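Local coordinates for type IV pilus biogenesis protein PilB (Streptococcus sanguinis, PDB 7B7P) that is a minor pilin of type IV pili with a direct role in adhesion, carrying a von Willebrand factor A-like module that binds magnesium, at residues Pro258-Gly261 with Leu262-Gly265; Ala351-Val354 with Ser355-Phe358; Tyr379-Ser382 with Leu383-Ile387. All blocks are in the same frame, centred on the assembly; numbering follows the deposited sequence.

Contact 1: Pro258-Gly261 with Leu262-Gly265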
loop_
_atom_site.group_PDB
_atom_site.type_symbol
_atom_site.label_atom_id
_atom_site.label_comp_id
_atom_site.label_asym_id
_atom_site.label_seq_id
_atom_site.Cartn_x
_atom_site.Cartn_y
_atom_site.Cartn_z
ATOM N N PRO A 258 -3.634 -15.626 14.655
ATOM C CA PRO A 258 -3.687 -14.662 13.546
ATOM C C PRO A 258 -4.382 -15.202 12.301
ATOM O O PRO A 258 -5.043 -14.435 11.581
ATOM C CB PRO A 258 -2.201 -14.345 13.289
ATOM C CG PRO A 258 -1.468 -15.564 13.747
ATOM C CD PRO A 258 -2.259 -16.115 14.911
ATOM N N GLY A 259 -4.264 -16.499 12.023
ATOM C CA GLY A 259 -5.002 -17.063 10.902
ATOM C C GLY A 259 -6.491 -16.770 10.964
ATOM O O GLY A 259 -7.101 -16.365 9.965
ATOM N N ASP A 260 -7.111 -16.955 12.144
ATOM C CA ASP A 260 -8.552 -16.708 12.211
ATOM C C ASP A 260 -8.852 -15.223 12.039
ATOM O O ASP A 260 -9.811 -14.853 11.349
ATOM C CB ASP A 260 -9.158 -17.259 13.511
ATOM C CG ASP A 260 -10.684 -17.522 13.394
ATOM O OD1 ASP A 260 -11.201 -17.710 12.276
ATOM O OD2 ASP A 260 -11.389 -17.503 14.425
ATOM N N GLY A 261 -8.030 -14.352 12.634
ATOM C CA GLY A 261 -8.232 -12.933 12.427
ATOM C C GLY A 261 -8.151 -12.568 10.960
ATOM O O GLY A 261 -8.973 -11.794 10.449
ATOM N N LEU A 262 -7.162 -13.142 10.260
ATOM C CA LEU A 262 -6.964 -12.861 8.846
ATOM C C LEU A 262 -8.128 -13.386 8.021
ATOM O O LEU A 262 -8.508 -12.775 7.009
ATOM C CB LEU A 262 -5.640 -13.478 8.374
ATOM C CG LEU A 262 -5.261 -13.141 6.921
ATOM C CD1 LEU A 262 -4.912 -11.646 6.762
ATOM C CD2 LEU A 262 -4.119 -14.009 6.434
ATOM N N ARG A 263 -8.697 -14.521 8.435
ATOM C CA ARG A 263 -9.857 -15.064 7.739
ATOM C C ARG A 263 -11.022 -14.090 7.800
ATOM O O ARG A 263 -11.639 -13.776 6.774
ATOM C CB ARG A 263 -10.248 -16.425 8.333
ATOM C CG ARG A 263 -11.510 -17.031 7.700
ATOM C CD ARG A 263 -11.676 -18.498 8.104
ATOM N NE ARG A 263 -11.947 -18.686 9.538
ATOM C CZ ARG A 263 -12.856 -19.549 9.999
ATOM N NH1 ARG A 263 -13.568 -20.274 9.138
ATOM N NH2 ARG A 263 -13.057 -19.692 11.303
ATOM N N TYR A 264 -11.341 -13.596 9.000
ATOM C CA TYR A 264 -12.430 -12.629 9.109
ATOM C C TYR A 264 -12.129 -11.387 8.279
ATOM O O TYR A 264 -12.984 -10.911 7.524
ATOM C CB TYR A 264 -12.651 -12.250 10.560
ATOM C CG TYR A 264 -13.474 -13.244 11.368
ATOM C CD1 TYR A 264 -13.139 -14.594 11.397
ATOM C CD2 TYR A 264 -14.557 -12.817 12.137
ATOM C CE1 TYR A 264 -13.858 -15.491 12.152
ATOM C CE2 TYR A 264 -15.289 -13.712 12.897
ATOM C CZ TYR A 264 -14.933 -15.045 12.903
ATOM O OH TYR A 264 -15.641 -15.961 13.649
ATOM N N GLY A 265 -10.898 -10.875 8.377
ATOM C CA GLY A 265 -10.529 -9.711 7.595
ATOM C C GLY A 265 -10.722 -9.912 6.113
ATOM O O GLY A 265 -11.382 -9.111 5.450
HETATM O O HOH W 1 -13.891 -18.306 14.418
#

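Contact 2: Ala351-Val354 with Ser355-Phe358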
loop_
_atom_site.group_PDB
_atom_site.type_symbol
_atom_site.label_atom_id
_atom_site.label_comp_id
_atom_site.label_asym_id
_atom_site.label_seq_id
_atom_site.Cartn_x
_atom_site.Cartn_y
_atom_site.Cartn_z
ATOM N N ALA A 351 -2.427 -19.283 8.852
ATOM C CA ALA A 351 -2.545 -17.967 8.245
ATOM C C ALA A 351 -2.179 -18.012 6.763
ATOM O O ALA A 351 -2.768 -17.303 5.942
ATOM C CB ALA A 351 -1.661 -16.982 9.010
ATOM N N GLY A 352 -1.209 -18.843 6.396
ATOM C CA GLY A 352 -0.897 -18.992 4.990
ATOM C C GLY A 352 -2.012 -19.684 4.221
ATOM O O GLY A 352 -2.344 -19.287 3.100
ATOM N N GLU A 353 -2.616 -20.722 4.809
ATOM C CA GLU A 353 -3.738 -21.367 4.119
ATOM C C GLU A 353 -4.899 -20.398 3.957
ATOM O O GLU A 353 -5.519 -20.347 2.894
ATOM C CB GLU A 353 -4.205 -22.625 4.855
ATOM C CG GLU A 353 -3.228 -23.754 4.810
ATOM C CD GLU A 353 -2.720 -24.038 3.392
ATOM O OE1 GLU A 353 -3.542 -24.367 2.516
ATOM O OE2 GLU A 353 -1.498 -23.916 3.150
ATOM N N VAL A 354 -5.175 -19.587 4.987
ATOM C CA VAL A 354 -6.249 -18.603 4.878
ATOM C C VAL A 354 -5.957 -17.616 3.754
ATOM O O VAL A 354 -6.836 -17.289 2.947
ATOM C CB VAL A 354 -6.454 -17.880 6.222
ATOM C CG1 VAL A 354 -7.271 -16.620 6.011
ATOM C CG2 VAL A 354 -7.121 -18.808 7.241
ATOM N N SER A 355 -4.710 -17.160 3.662
ATOM C CA SER A 355 -4.346 -16.182 2.641
ATOM C C SER A 355 -4.534 -16.742 1.236
ATOM O O SER A 355 -5.021 -16.043 0.340
ATOM C CB SER A 355 -2.894 -15.733 2.838
ATOM O OG SER A 355 -2.587 -14.676 1.939
ATOM N N LYS A 356 -4.156 -17.995 1.024
ATOM C CA LYS A 356 -4.331 -18.591 -0.299
ATOM C C LYS A 356 -5.805 -18.708 -0.676
ATOM O O LYS A 356 -6.174 -18.516 -1.834
ATOM C CB LYS A 356 -3.654 -19.954 -0.348
ATOM C CG LYS A 356 -2.162 -19.869 -0.593
ATOM C CD LYS A 356 -1.416 -20.894 0.214
ATOM C CE LYS A 356 -1.609 -22.266 -0.346
ATOM N NZ LYS A 356 -0.427 -23.116 0.023
ATOM N N LYS A 357 -6.669 -19.006 0.282
ATOM C CA LYS A 357 -8.070 -19.170 -0.069
ATOM C C LYS A 357 -8.810 -17.838 -0.196
ATOM O O LYS A 357 -9.648 -17.687 -1.092
ATOM C CB LYS A 357 -8.771 -20.053 0.957
ATOM C CG LYS A 357 -10.220 -20.314 0.601
ATOM C CD LYS A 357 -10.824 -21.427 1.416
ATOM C CE LYS A 357 -12.222 -21.796 0.879
ATOM N NZ LYS A 357 -12.737 -22.972 1.618
ATOM N N PHE A 358 -8.525 -16.866 0.675
ATOM C CA PHE A 358 -9.367 -15.685 0.816
ATOM C C PHE A 358 -8.723 -14.391 0.304
ATOM O O PHE A 358 -9.326 -13.313 0.432
ATOM C CB PHE A 358 -9.760 -15.518 2.293
ATOM C CG PHE A 358 -10.701 -16.588 2.808
ATOM C CD1 PHE A 358 -12.053 -16.550 2.493
ATOM C CD2 PHE A 358 -10.228 -17.641 3.593
ATOM C CE1 PHE A 358 -12.924 -17.528 2.961
ATOM C CE2 PHE A 358 -11.081 -18.623 4.057
ATOM C CZ PHE A 358 -12.443 -18.565 3.748
#

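Contact 3: Tyr379-Ser382 with Leu383-Ile387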
loop_
_atom_site.group_PDB
_atom_site.type_symbol
_atom_site.label_atom_id
_atom_site.label_comp_id
_atom_site.label_asym_id
_atom_site.label_seq_id
_atom_site.Cartn_x
_atom_site.Cartn_y
_atom_site.Cartn_z
ATOM N N TYR A 379 8.537 -13.791 15.214
ATOM C CA TYR A 379 7.966 -14.486 14.067
ATOM C C TYR A 379 7.088 -13.558 13.246
ATOM O O TYR A 379 6.299 -14.026 12.425
ATOM C CB TYR A 379 7.196 -15.723 14.526
ATOM C CG TYR A 379 8.109 -16.647 15.256
ATOM C CD1 TYR A 379 8.982 -17.484 14.565
ATOM C CD2 TYR A 379 8.164 -16.624 16.640
ATOM C CE1 TYR A 379 9.855 -18.311 15.246
ATOM C CE2 TYR A 379 9.024 -17.420 17.332
ATOM C CZ TYR A 379 9.875 -18.260 16.646
ATOM O OH TYR A 379 10.707 -19.073 17.384
ATOM N N GLY A 380 7.229 -12.244 13.446
ATOM C CA GLY A 380 6.455 -11.301 12.658
ATOM C C GLY A 380 6.766 -11.403 11.180
ATOM O O GLY A 380 5.860 -11.540 10.353
ATOM N N GLN A 381 8.058 -11.376 10.832
ATOM C CA GLN A 381 8.456 -11.506 9.427
ATOM C C GLN A 381 8.065 -12.874 8.880
ATOM O O GLN A 381 7.617 -12.996 7.735
ATOM C CB GLN A 381 9.972 -11.272 9.281
ATOM C CG GLN A 381 10.513 -11.305 7.823
ATOM C CD GLN A 381 10.045 -10.100 6.997
ATOM O OE1 GLN A 381 10.282 -8.963 7.377
ATOM N NE2 GLN A 381 9.344 -10.353 5.887
ATOM N N SER A 382 8.223 -13.909 9.695
ATOM C CA SER A 382 7.887 -15.261 9.281
ATOM C C SER A 382 6.393 -15.384 8.959
ATOM O O SER A 382 6.003 -15.967 7.933
ATOM C CB SER A 382 8.315 -16.213 10.395
ATOM O OG SER A 382 8.425 -17.539 9.942
ATOM N N LEU A 383 5.545 -14.819 9.824
ATOM C CA LEU A 383 4.105 -14.799 9.589
ATOM C C LEU A 383 3.759 -14.080 8.284
ATOM O O LEU A 383 2.977 -14.583 7.465
ATOM C CB LEU A 383 3.411 -14.133 10.772
ATOM C CG LEU A 383 1.907 -13.958 10.631
ATOM C CD1 LEU A 383 1.330 -15.365 10.629
ATOM C CD2 LEU A 383 1.321 -13.082 11.798
ATOM N N THR A 384 4.335 -12.892 8.089
ATOM C CA THR A 384 4.117 -12.099 6.885
ATOM C C THR A 384 4.497 -12.883 5.630
ATOM O O THR A 384 3.731 -12.934 4.655
ATOM C CB THR A 384 4.933 -10.805 6.986
ATOM O OG1 THR A 384 4.583 -10.118 8.200
ATOM C CG2 THR A 384 4.701 -9.902 5.784
ATOM N N ASP A 385 5.674 -13.514 5.651
ATOM C CA ASP A 385 6.140 -14.271 4.495
ATOM C C ASP A 385 5.187 -15.412 4.160
ATOM O O ASP A 385 4.923 -15.678 2.983
ATOM C CB ASP A 385 7.542 -14.820 4.758
ATOM C CG ASP A 385 8.601 -13.732 4.869
ATOM O OD1 ASP A 385 8.321 -12.551 4.530
ATOM O OD2 ASP A 385 9.740 -14.074 5.278
ATOM N N ARG A 386 4.674 -16.113 5.181
ATOM C CA ARG A 386 3.691 -17.161 4.923
ATOM C C ARG A 386 2.407 -16.579 4.337
ATOM O O ARG A 386 1.855 -17.122 3.374
ATOM C CB ARG A 386 3.388 -17.954 6.197
ATOM C CG ARG A 386 2.908 -19.359 5.919
ATOM C CD ARG A 386 4.030 -20.201 5.336
ATOM N NE ARG A 386 5.073 -20.351 6.345
ATOM C CZ ARG A 386 5.153 -21.397 7.157
ATOM N NH1 ARG A 386 4.269 -22.392 7.039
ATOM N NH2 ARG A 386 6.111 -21.448 8.075
ATOM N N ILE A 387 1.920 -15.466 4.894
ATOM C CA ILE A 387 0.756 -14.799 4.308
ATOM C C ILE A 387 1.026 -14.447 2.841
ATOM O O ILE A 387 0.112 -14.479 2.007
ATOM C CB ILE A 387 0.377 -13.554 5.151
ATOM C CG1 ILE A 387 -0.123 -13.951 6.557
ATOM C CG2 ILE A 387 -0.674 -12.673 4.434
ATOM C CD1 ILE A 387 -0.448 -12.721 7.448
HETATM O O HOH W 2 7.498 -18.469 6.516
#

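Contact 1: Pro258-Gly261 with Leu262-Gly265
Asp-260 and Arg-263 form a salt bridge within the first turns of helix 258-270. The guanidinium comes side-on and gives two hydrogen bonds to one oxygen. Arg-263 NH2 lies 2.9 Å from Asp-260 OD1, and Arg-263 NE lies 3.0 Å from Asp-260 OD1. OD1 sits in the guanidinium plane, but the carboxylate plane is turned 36° from it. NH2 meets OD1 on its syn side, well out of the carboxylate plane, while NE comes nearly along the C-O axis. The arginine chain runs straight to CD and bends at chi3 (66°), which turns NE and NH2 back toward the aspartate. Arg-263 NH1 has its own partner, the carbonyl oxygen of Ser-322.

The second carboxylate oxygen is held differently. A water donates to Asp-260 OD2 at 2.6 Å and is also hydrogen-bonded to Tyr-264 OH, 3.0 Å away. The backbone N of Ala-223 binds OD2 too. Both oxygens of this buried carboxylate thus have partners, which probably favours the charged form.

The Tyr-264 ring stands almost at right angles to the carboxylate, at 89°. Its CE1 approaches Asp-260 OD1 to 3.5 Å, and the ring also meets Tyr-225.

The backbone carries the regular i to i+4 bonds. Leu-262 N bonds to Pro-258 O at 2.8 Å, and Gly-265 N bonds to Gly-261 O at 3.0 Å.

This helix belongs to the von Willebrand factor A-like module. Pro-258 and Asp-260 touch helix 341-358 at Ser-347 and Tyr-350. Asp-260 and Arg-263 also rest on Leu-291 of strand 289-291, while Tyr-264 packs on Val-217 of strand 212-219.

Contact 2: Ala351-Val354 with Ser355-Phe358
Val-354 and Phe-358 meet one turn apart in the last turn of helix 341-358. The valine touches with one methyl: Val-354 CG1 is 4.0 Å from Phe-358 CD2, and the two side chains cross at a slant. CG1 is anti to the backbone N (chi1 164°), which points this methyl along the helix toward the ring. The ring also turns an edge to Val-354 O, with CD2 at 3.5 Å. The same oxygen accepts the Phe-358 N hydrogen bond at 2.9 Å. Phe-358 packs further on Met-266 and Ile-267 of helix 258-270.

The outer side is looser. Glu-353 and Lys-356 lie alongside each other and point the same way. Their salt bridge is weak, with Lys-356 NZ 3.4 Å from Glu-353 OE2. Lys-356 is exposed, and its CD passes 3.4 Å from Gly-352 O. Lys-357 is also exposed; its NZ reaches the carbonyl oxygen of Leu-321.

The inner face is mostly apolar, with one buried hydroxyl, Ser-355 OG, bonded to Ile-387 O. The long surface ion pair probably adds little to holding the turn.

Contact 3: Tyr379-Ser382 with Leu383-Ile387
Tyr-379 is at the N-cap position just before helix 380-388, and its carbonyl oxygen accepts from Leu-383 N at 2.8 Å. Further i to i+4 bonds follow, including Asp-385 N to Gln-381 O.

Gln-381 and Asp-385 join across one turn. Gln-381 NE2 donates to Asp-385 OD1 at 2.8 Å. OD1 lies in the amide plane. The carboxylate is turned 42° from the amide and is met on the syn side of OD1, 31° out of its plane. The glutamine chain leaves anti to its backbone nitrogen and bends at chi2 (69°), which brings the amide back over the turn to the aspartate. Both residues are exposed, so water can probably compete for this bond.

The helix is the crossover of a beta-alpha-beta unit, between strands 364-370 and 393-399 of the central sheet in the von Willebrand factor A-like module. Thr-384 faces that sheet and touches Val-367, Thr-394 and Tyr-396. Its hydroxyl is satisfied by its own helix: Thr-384 OG1 donates to Gly-380 O at 2.9 Å. Thr-384 N donates to Gly-380 O as well, at 3.0 Å. The two donors reach this oxygen from opposite faces of the carbonyl plane.

Arg-386 folds back through bends at chi2 and chi3. Its NE donates to a water at 3.1 Å, and this water donates to Ser-382 O at 3.2 Å. Ser-382 O also accepts from Arg-386 N. The far end of the arginine makes a salt bridge with Glu-345 through NH1.

In the fold
The three contacts lie on three helices that pack together. Contact 2 touches both others. Its centre is about 9 Å from that of contact 1 and about 12 Å from that of contact 3. Val-354 CG1 packs 3.5 Å from Arg-263 CA, and Ser-355 OG lies 2.7 Å from Ile-387 O, a probable hydrogen bond. Contacts 1 and 3 meet more lightly, with Pro-258 CB 4.0 Å from Leu-383 CD2. The magnesium ion is about 9 Å from the side chain of Pro-258 and about 11 Å from that of Tyr-379. Contacts 1 and 3 thus begin on the metal side, without reaching the ion, while contact 2 lies away from it.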